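Local structure of G protein coupled receptor (Arabidopsis thaliana, 3T33) at residues 53-56 and 57-61; 85-88 and 89-93; 393-396 and 397-401. The protein binds zinc as a member of the LanC-like family and may play a role in abscisic acid signaling in the plant. All coordinates share one frame; numbering follows the deposited sequence.

Interaction 1: residues 53-56 and 57-61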
loop_
_atom_site.group_PDB
_atom_site.type_symbol
_atom_site.label_atom_id
_atom_site.label_comp_id
_atom_site.label_asym_id
_atom_site.label_seq_id
_atom_site.Cartn_x
_atom_site.Cartn_y
_atom_site.Cartn_z
ATOM N N HIS A 53 3.242 -18.713 -1.451
ATOM C CA HIS A 53 2.913 -18.647 -2.840
ATOM C C HIS A 53 1.741 -19.592 -3.207
ATOM O O HIS A 53 0.780 -19.150 -3.829
ATOM C CB HIS A 53 4.136 -18.906 -3.663
ATOM C CG HIS A 53 3.854 -18.941 -5.122
ATOM N ND1 HIS A 53 3.621 -17.796 -5.860
ATOM C CD2 HIS A 53 3.782 -19.976 -5.988
ATOM C CE1 HIS A 53 3.414 -18.130 -7.125
ATOM N NE2 HIS A 53 3.493 -19.445 -7.225
ATOM N N ARG A 54 1.773 -20.838 -2.735
ATOM C CA ARG A 54 0.703 -21.795 -3.027
ATOM C C ARG A 54 -0.602 -21.362 -2.422
ATOM O O ARG A 54 -1.643 -21.466 -3.060
ATOM C CB ARG A 54 1.071 -23.207 -2.558
ATOM C CG ARG A 54 2.244 -23.789 -3.393
ATOM C CD ARG A 54 1.740 -24.224 -4.759
ATOM N NE ARG A 54 2.618 -23.954 -5.903
ATOM C CZ ARG A 54 2.201 -24.049 -7.179
ATOM N NH1 ARG A 54 0.944 -24.428 -7.461
ATOM N NH2 ARG A 54 3.035 -23.782 -8.181
ATOM N N TYR A 55 -0.536 -20.867 -1.185
ATOM C CA TYR A 55 -1.694 -20.298 -0.510
ATOM C C TYR A 55 -2.260 -19.105 -1.284
ATOM O O TYR A 55 -3.446 -18.971 -1.424
ATOM C CB TYR A 55 -1.318 -19.783 0.883
ATOM C CG TYR A 55 -2.550 -19.616 1.706
ATOM C CD1 TYR A 55 -3.332 -20.722 2.000
ATOM C CD2 TYR A 55 -2.953 -18.367 2.204
ATOM C CE1 TYR A 55 -4.478 -20.612 2.770
ATOM C CE2 TYR A 55 -4.111 -18.240 2.989
ATOM C CZ TYR A 55 -4.871 -19.375 3.255
ATOM O OH TYR A 55 -6.037 -19.348 4.001
ATOM N N ALA A 56 -1.380 -18.217 -1.730
ATOM C CA ALA A 56 -1.820 -17.032 -2.402
ATOM C C ALA A 56 -2.539 -17.442 -3.694
ATOM O O ALA A 56 -3.568 -16.839 -4.040
ATOM C CB ALA A 56 -0.659 -16.095 -2.685
ATOM N N LEU A 57 -2.044 -18.488 -4.375
ATOM C CA LEU A 57 -2.735 -18.971 -5.594
ATOM C C LEU A 57 -4.153 -19.399 -5.268
ATOM O O LEU A 57 -5.098 -19.006 -5.967
ATOM C CB LEU A 57 -2.003 -20.079 -6.278
ATOM C CG LEU A 57 -0.664 -19.741 -6.908
ATOM C CD1 LEU A 57 -0.109 -20.992 -7.619
ATOM C CD2 LEU A 57 -0.746 -18.565 -7.871
ATOM N N SER A 58 -4.354 -20.113 -4.176
ATOM C CA SER A 58 -5.731 -20.448 -3.860
ATOM C C SER A 58 -6.521 -19.218 -3.560
ATOM O O SER A 58 -7.620 -19.157 -4.035
ATOM C CB SER A 58 -5.921 -21.447 -2.719
ATOM O OG SER A 58 -4.766 -22.270 -2.552
ATOM N N ILE A 59 -6.017 -18.259 -2.761
ATOM C CA ILE A 59 -6.797 -16.992 -2.552
ATOM C C ILE A 59 -7.101 -16.312 -3.917
ATOM O O ILE A 59 -8.246 -16.014 -4.223
ATOM C CB ILE A 59 -6.144 -16.012 -1.544
ATOM C CG1 ILE A 59 -5.984 -16.690 -0.192
ATOM C CG2 ILE A 59 -6.926 -14.647 -1.385
ATOM C CD1 ILE A 59 -4.980 -15.931 0.715
ATOM N N LYS A 60 -6.055 -16.085 -4.707
ATOM C CA LYS A 60 -6.207 -15.462 -6.016
ATOM C C LYS A 60 -7.332 -16.118 -6.807
ATOM O O LYS A 60 -8.201 -15.436 -7.350
ATOM C CB LYS A 60 -4.896 -15.539 -6.801
ATOM C CG LYS A 60 -4.989 -14.998 -8.218
ATOM C CD LYS A 60 -3.757 -15.364 -9.030
ATOM C CE LYS A 60 -3.935 -16.701 -9.733
ATOM N NZ LYS A 60 -3.077 -16.810 -10.944
ATOM N N ASP A 61 -7.310 -17.446 -6.868
ATOM C CA ASP A 61 -8.333 -18.196 -7.586
ATOM C C ASP A 61 -9.719 -17.914 -7.016
ATOM O O ASP A 61 -10.669 -17.671 -7.760
ATOM C CB ASP A 61 -8.036 -19.695 -7.529
ATOM C CG ASP A 61 -7.021 -20.129 -8.569
ATOM O OD1 ASP A 61 -6.437 -19.247 -9.234
ATOM O OD2 ASP A 61 -6.807 -21.349 -8.720
#
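L57 lies one helical turn beyond H53 and laps over the flat ends of two preceding side chains. CG of L57 sits above one face of the H53 ring, displaced toward its rim, at 4.2 Å from NE2. The branch CD1 is shared: it also lies over one face of the R54 guanidinium, 3.6 Å from NH1. R54 reaches it by bending at chi2 and chi3, which brings its chain alongside L57 with both pointing the same way. On another flank, CD1 of I59 meets CE2 of the Y55 ring at 3.4 Å, neither squarely on the face nor at the edge. With CG of Y55 anti to the backbone N (chi1 -162°), the ring is turned to where that methyl meets it. Beneath run successive i to i+4 backbone bonds, among them the nearly straight K60 N to A56 O at 2.7 Å. R54 O accepts S58 N and, weakly, S58 OG at 3.3 Å. K60 sends NZ elsewhere, to a salt bridge with D103. The pattern is that of an amphipathic alpha helix of the LanC-like fold, with Y55, A56 and I59 packed on M395, A396 and L399 of helix 392-402.

Interaction 2: residues 85-88 and 89-93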
loop_
_atom_site.group_PDB
_atom_site.type_symbol
_atom_site.label_atom_id
_atom_site.label_comp_id
_atom_site.label_asym_id
_atom_site.label_seq_id
_atom_site.Cartn_x
_atom_site.Cartn_y
_atom_site.Cartn_z
ATOM N N LEU A 85 -11.123 -3.656 -10.571
ATOM C CA LEU A 85 -9.760 -3.327 -10.862
ATOM C C LEU A 85 -8.792 -3.922 -9.796
ATOM O O LEU A 85 -7.668 -4.280 -10.129
ATOM C CB LEU A 85 -9.559 -1.799 -11.004
ATOM C CG LEU A 85 -8.268 -1.517 -11.798
ATOM C CD1 LEU A 85 -8.366 -1.814 -13.349
ATOM C CD2 LEU A 85 -7.742 -0.113 -11.576
ATOM N N GLY A 86 -9.241 -4.012 -8.548
ATOM C CA GLY A 86 -8.517 -4.746 -7.494
ATOM C C GLY A 86 -8.164 -6.148 -7.947
ATOM O O GLY A 86 -7.053 -6.618 -7.761
ATOM N N THR A 87 -9.077 -6.790 -8.640
ATOM C CA THR A 87 -8.842 -8.135 -9.136
ATOM C C THR A 87 -7.853 -8.133 -10.271
ATOM O O THR A 87 -6.914 -8.949 -10.255
ATOM C CB THR A 87 -10.187 -8.776 -9.566
ATOM O OG1 THR A 87 -11.016 -8.879 -8.395
ATOM C CG2 THR A 87 -9.984 -10.123 -10.176
ATOM N N ALA A 88 -8.014 -7.210 -11.234
ATOM C CA ALA A 88 -7.057 -7.095 -12.293
ATOM C C ALA A 88 -5.637 -6.868 -11.745
ATOM O O ALA A 88 -4.642 -7.410 -12.257
ATOM C CB ALA A 88 -7.450 -5.905 -13.253
ATOM N N TYR A 89 -5.521 -6.022 -10.734
ATOM C CA TYR A 89 -4.200 -5.712 -10.194
ATOM C C TYR A 89 -3.573 -6.909 -9.519
ATOM O O TYR A 89 -2.389 -7.171 -9.638
ATOM C CB TYR A 89 -4.276 -4.472 -9.250
ATOM C CG TYR A 89 -2.964 -3.748 -9.136
ATOM C CD1 TYR A 89 -2.057 -3.668 -10.195
ATOM C CD2 TYR A 89 -2.572 -3.217 -7.915
ATOM C CE1 TYR A 89 -0.804 -3.022 -10.028
ATOM C CE2 TYR A 89 -1.366 -2.588 -7.751
ATOM C CZ TYR A 89 -0.490 -2.467 -8.788
ATOM O OH TYR A 89 0.709 -1.808 -8.480
ATOM N N LEU A 90 -4.386 -7.657 -8.823
ATOM C CA LEU A 90 -3.911 -8.890 -8.184
ATOM C C LEU A 90 -3.391 -9.866 -9.264
ATOM O O LEU A 90 -2.377 -10.572 -9.065
ATOM C CB LEU A 90 -5.029 -9.494 -7.342
ATOM C CG LEU A 90 -4.704 -10.943 -6.852
ATOM C CD1 LEU A 90 -3.459 -10.982 -5.935
ATOM C CD2 LEU A 90 -5.955 -11.567 -6.150
ATOM N N LEU A 91 -4.093 -9.892 -10.414
ATOM C CA LEU A 91 -3.748 -10.744 -11.552
ATOM C C LEU A 91 -2.490 -10.280 -12.195
ATOM O O LEU A 91 -1.637 -11.097 -12.620
ATOM C CB LEU A 91 -4.913 -10.776 -12.565
ATOM C CG LEU A 91 -5.981 -11.789 -12.139
ATOM C CD1 LEU A 91 -7.236 -11.513 -12.891
ATOM C CD2 LEU A 91 -5.489 -13.196 -12.463
ATOM N N PHE A 92 -2.376 -8.958 -12.308
ATOM C CA PHE A 92 -1.110 -8.347 -12.738
ATOM C C PHE A 92 0.108 -8.715 -11.801
ATOM O O PHE A 92 1.169 -9.085 -12.275
ATOM C CB PHE A 92 -1.255 -6.818 -12.882
ATOM C CG PHE A 92 -0.055 -6.173 -13.512
ATOM C CD1 PHE A 92 0.248 -6.399 -14.842
ATOM C CD2 PHE A 92 0.798 -5.383 -12.771
ATOM C CE1 PHE A 92 1.402 -5.855 -15.429
ATOM C CE2 PHE A 92 1.968 -4.837 -13.357
ATOM C CZ PHE A 92 2.239 -5.074 -14.708
ATOM N N LYS A 93 -0.054 -8.579 -10.497
ATOM C CA LYS A 93 0.991 -8.927 -9.547
ATOM C C LYS A 93 1.360 -10.424 -9.689
ATOM O O LYS A 93 2.534 -10.827 -9.597
ATOM C CB LYS A 93 0.443 -8.691 -8.149
ATOM C CG LYS A 93 1.343 -9.191 -7.074
ATOM C CD LYS A 93 2.224 -8.085 -6.482
ATOM C CE LYS A 93 3.557 -8.138 -6.985
ATOM N NZ LYS A 93 4.297 -6.888 -6.603
#
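L85 meets Y89 through the backbone, its carbonyl oxygen accepting Y89 N at 2.8 Å, while CB of Y89 rests 3.5 Å from the same L85 O. The leucine side chain itself goes to L136 of helix 130-144 and to L80. G86 comes next and brings backbone alone: its O accepts L90 N at 3.1 Å, and CB of L90 lies against it. T87 makes the one contact between two side chains across these segments. Its CG2 methyl runs beside L91, both pointing the same way, with CD1 of L91 4.1 Å distant. The leucine is brought there by a chi1 of -82°, which sets CG beside its backbone N and also lays it 3.5 Å from T87 O, the acceptor of L91 N. The threonine's own chi1 (-63°) puts CG2 anti to the backbone N and OG1 anti to the carbonyl carbon, where it hydrogen-bonds T67 OG1 of helix 45-69. A88 closes the segment with the shortest of the four bonds, F92 N to A88 O at 2.7 Å, and CB of F92 at 3.5 Å from that oxygen. All the touching residues are buried, and neighbours differ by flank: L91 packs on helix 101-118, F92 on helix 130-144 and L90 on helix 392-402. Such packing is consistent with the alpha/alpha toroid architecture of the LanC-like family.

Interaction 3: residues 393-396 and 397-401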
loop_
_atom_site.group_PDB
_atom_site.type_symbol
_atom_site.label_atom_id
_atom_site.label_comp_id
_atom_site.label_asym_id
_atom_site.label_seq_id
_atom_site.Cartn_x
_atom_site.Cartn_y
_atom_site.Cartn_z
ATOM N N GLY A 393 -8.405 -10.361 -1.313
ATOM C CA GLY A 393 -7.613 -9.935 -2.503
ATOM C C GLY A 393 -6.251 -9.368 -2.067
ATOM O O GLY A 393 -5.229 -9.661 -2.668
ATOM N N GLY A 394 -6.235 -8.565 -1.007
ATOM C CA GLY A 394 -5.021 -7.831 -0.583
ATOM C C GLY A 394 -4.036 -8.731 0.184
ATOM O O GLY A 394 -2.767 -8.513 0.182
ATOM N N MET A 395 -4.605 -9.734 0.819
ATOM C CA MET A 395 -3.807 -10.814 1.492
ATOM C C MET A 395 -3.114 -11.604 0.444
ATOM O O MET A 395 -1.924 -11.825 0.557
ATOM C CB MET A 395 -4.702 -11.732 2.305
ATOM C CG MET A 395 -3.940 -12.732 3.175
ATOM S SD MET A 395 -5.061 -13.766 4.113
ATOM C CE MET A 395 -3.938 -15.060 4.660
ATOM N N ALA A 396 -3.823 -12.008 -0.619
ATOM C CA ALA A 396 -3.090 -12.686 -1.739
ATOM C C ALA A 396 -2.003 -11.805 -2.335
ATOM O O ALA A 396 -0.951 -12.290 -2.728
ATOM C CB ALA A 396 -4.048 -13.121 -2.883
ATOM N N TYR A 397 -2.273 -10.504 -2.416
ATOM C CA TYR A 397 -1.359 -9.596 -3.043
ATOM C C TYR A 397 -0.078 -9.519 -2.194
ATOM O O TYR A 397 1.037 -9.554 -2.693
ATOM C CB TYR A 397 -2.048 -8.213 -3.153
ATOM C CG TYR A 397 -1.263 -7.250 -3.992
ATOM C CD1 TYR A 397 -0.100 -6.614 -3.491
ATOM C CD2 TYR A 397 -1.675 -6.957 -5.289
ATOM C CE1 TYR A 397 0.639 -5.722 -4.319
ATOM C CE2 TYR A 397 -0.942 -6.086 -6.107
ATOM C CZ TYR A 397 0.218 -5.490 -5.640
ATOM O OH TYR A 397 0.913 -4.619 -6.499
ATOM N N MET A 398 -0.262 -9.441 -0.895
ATOM C CA MET A 398 0.846 -9.329 0.037
ATOM C C MET A 398 1.644 -10.653 -0.016
ATOM O O MET A 398 2.897 -10.656 -0.090
ATOM C CB MET A 398 0.297 -9.010 1.450
ATOM C CG MET A 398 1.363 -8.795 2.529
ATOM S SD MET A 398 1.963 -10.375 3.044
ATOM C CE MET A 398 0.622 -10.863 4.106
ATOM N N LEU A 399 0.917 -11.759 -0.067
ATOM C CA LEU A 399 1.547 -13.082 -0.066
ATOM C C LEU A 399 2.459 -13.253 -1.279
ATOM O O LEU A 399 3.674 -13.655 -1.149
ATOM C CB LEU A 399 0.504 -14.197 -0.000
ATOM C CG LEU A 399 0.012 -14.838 1.305
ATOM C CD1 LEU A 399 0.469 -14.109 2.561
ATOM C CD2 LEU A 399 -1.544 -15.203 1.273
ATOM N N LEU A 400 1.908 -12.885 -2.444
ATOM C CA LEU A 400 2.688 -12.911 -3.671
ATOM C C LEU A 400 3.931 -12.036 -3.568
ATOM O O LEU A 400 5.013 -12.381 -4.090
ATOM C CB LEU A 400 1.811 -12.435 -4.829
ATOM C CG LEU A 400 0.710 -13.455 -5.182
ATOM C CD1 LEU A 400 -0.273 -12.899 -6.217
ATOM C CD2 LEU A 400 1.304 -14.816 -5.676
ATOM N N ASP A 401 3.796 -10.886 -2.911
ATOM C CA ASP A 401 4.911 -9.913 -2.848
ATOM C C ASP A 401 6.042 -10.452 -1.870
ATOM O O ASP A 401 7.223 -10.034 -1.948
ATOM C CB ASP A 401 4.354 -8.565 -2.389
ATOM C CG ASP A 401 4.658 -7.429 -3.311
ATOM O OD1 ASP A 401 5.463 -7.566 -4.261
ATOM O OD2 ASP A 401 4.074 -6.338 -3.059
#
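M395 and L399 meet one turn apart on helix 392-402, a buried element of the helical LanC-like fold. The methionine is almost fully extended: CG is anti to the backbone N, and the chain continues straight through SD to CE. L399 crosses it at a slant, bringing CD2 to 3.9 Å from CG of M395, with the terminal CE slightly farther from the same methyl. The leucine torsions are unusual, chi1 -93° and chi2 10°, both well away from a staggered value. With this rotation CD2 lies 3.5 Å from M395 O, the oxygen that also accepts L399 N. At 2.25 Å resolution such a conformation deserves some caution. M398 is built differently from M395. Although its first torsion is of the same kind, the chain folds at chi2 and chi3, and it packs on T340 and Y341 of helix 336-350 and on A363 and L366 of helix 353-375. Y397 swings its ring away from the preceding turn to meet the ring of Y89 from helix 84-98, while its CB stays 3.4 Å from G394 O. G393 and G394 contribute backbone alone. M398 N approaches G394 O from above the carbonyl plane, so this 2.9 Å bond does not follow a lone pair. The zinc ion, held by C288, C333 and H334, lies about 12 Å from G394, and the helix takes no part in its coordination. L400, with CG beside its own backbone N, sets that carbon 3.2 Å from A396 O, the oxygen that receives L400 N in the straightest bond of this turn, at 170°.

Followed from the N terminus, interaction 1 on helix 45-69 comes first, interaction 2 on helix 84-98, the next helix, second, and interaction 3 on helix 392-402 last. Each is confined to one continuous stretch, so none closes a loop of its own, and the three stand in series without nesting or crossing. What joins them is packing in space. The CA of K60 touches CD2 of L90, linking interactions 1 and 2. CB of A56 meets CB of L399 at 3.5 Å, linking 1 and 3, and K93 NZ bridges to D401 OD1 at 2.7 Å, linking 2 and 3. A late helix thereby joins two early ones.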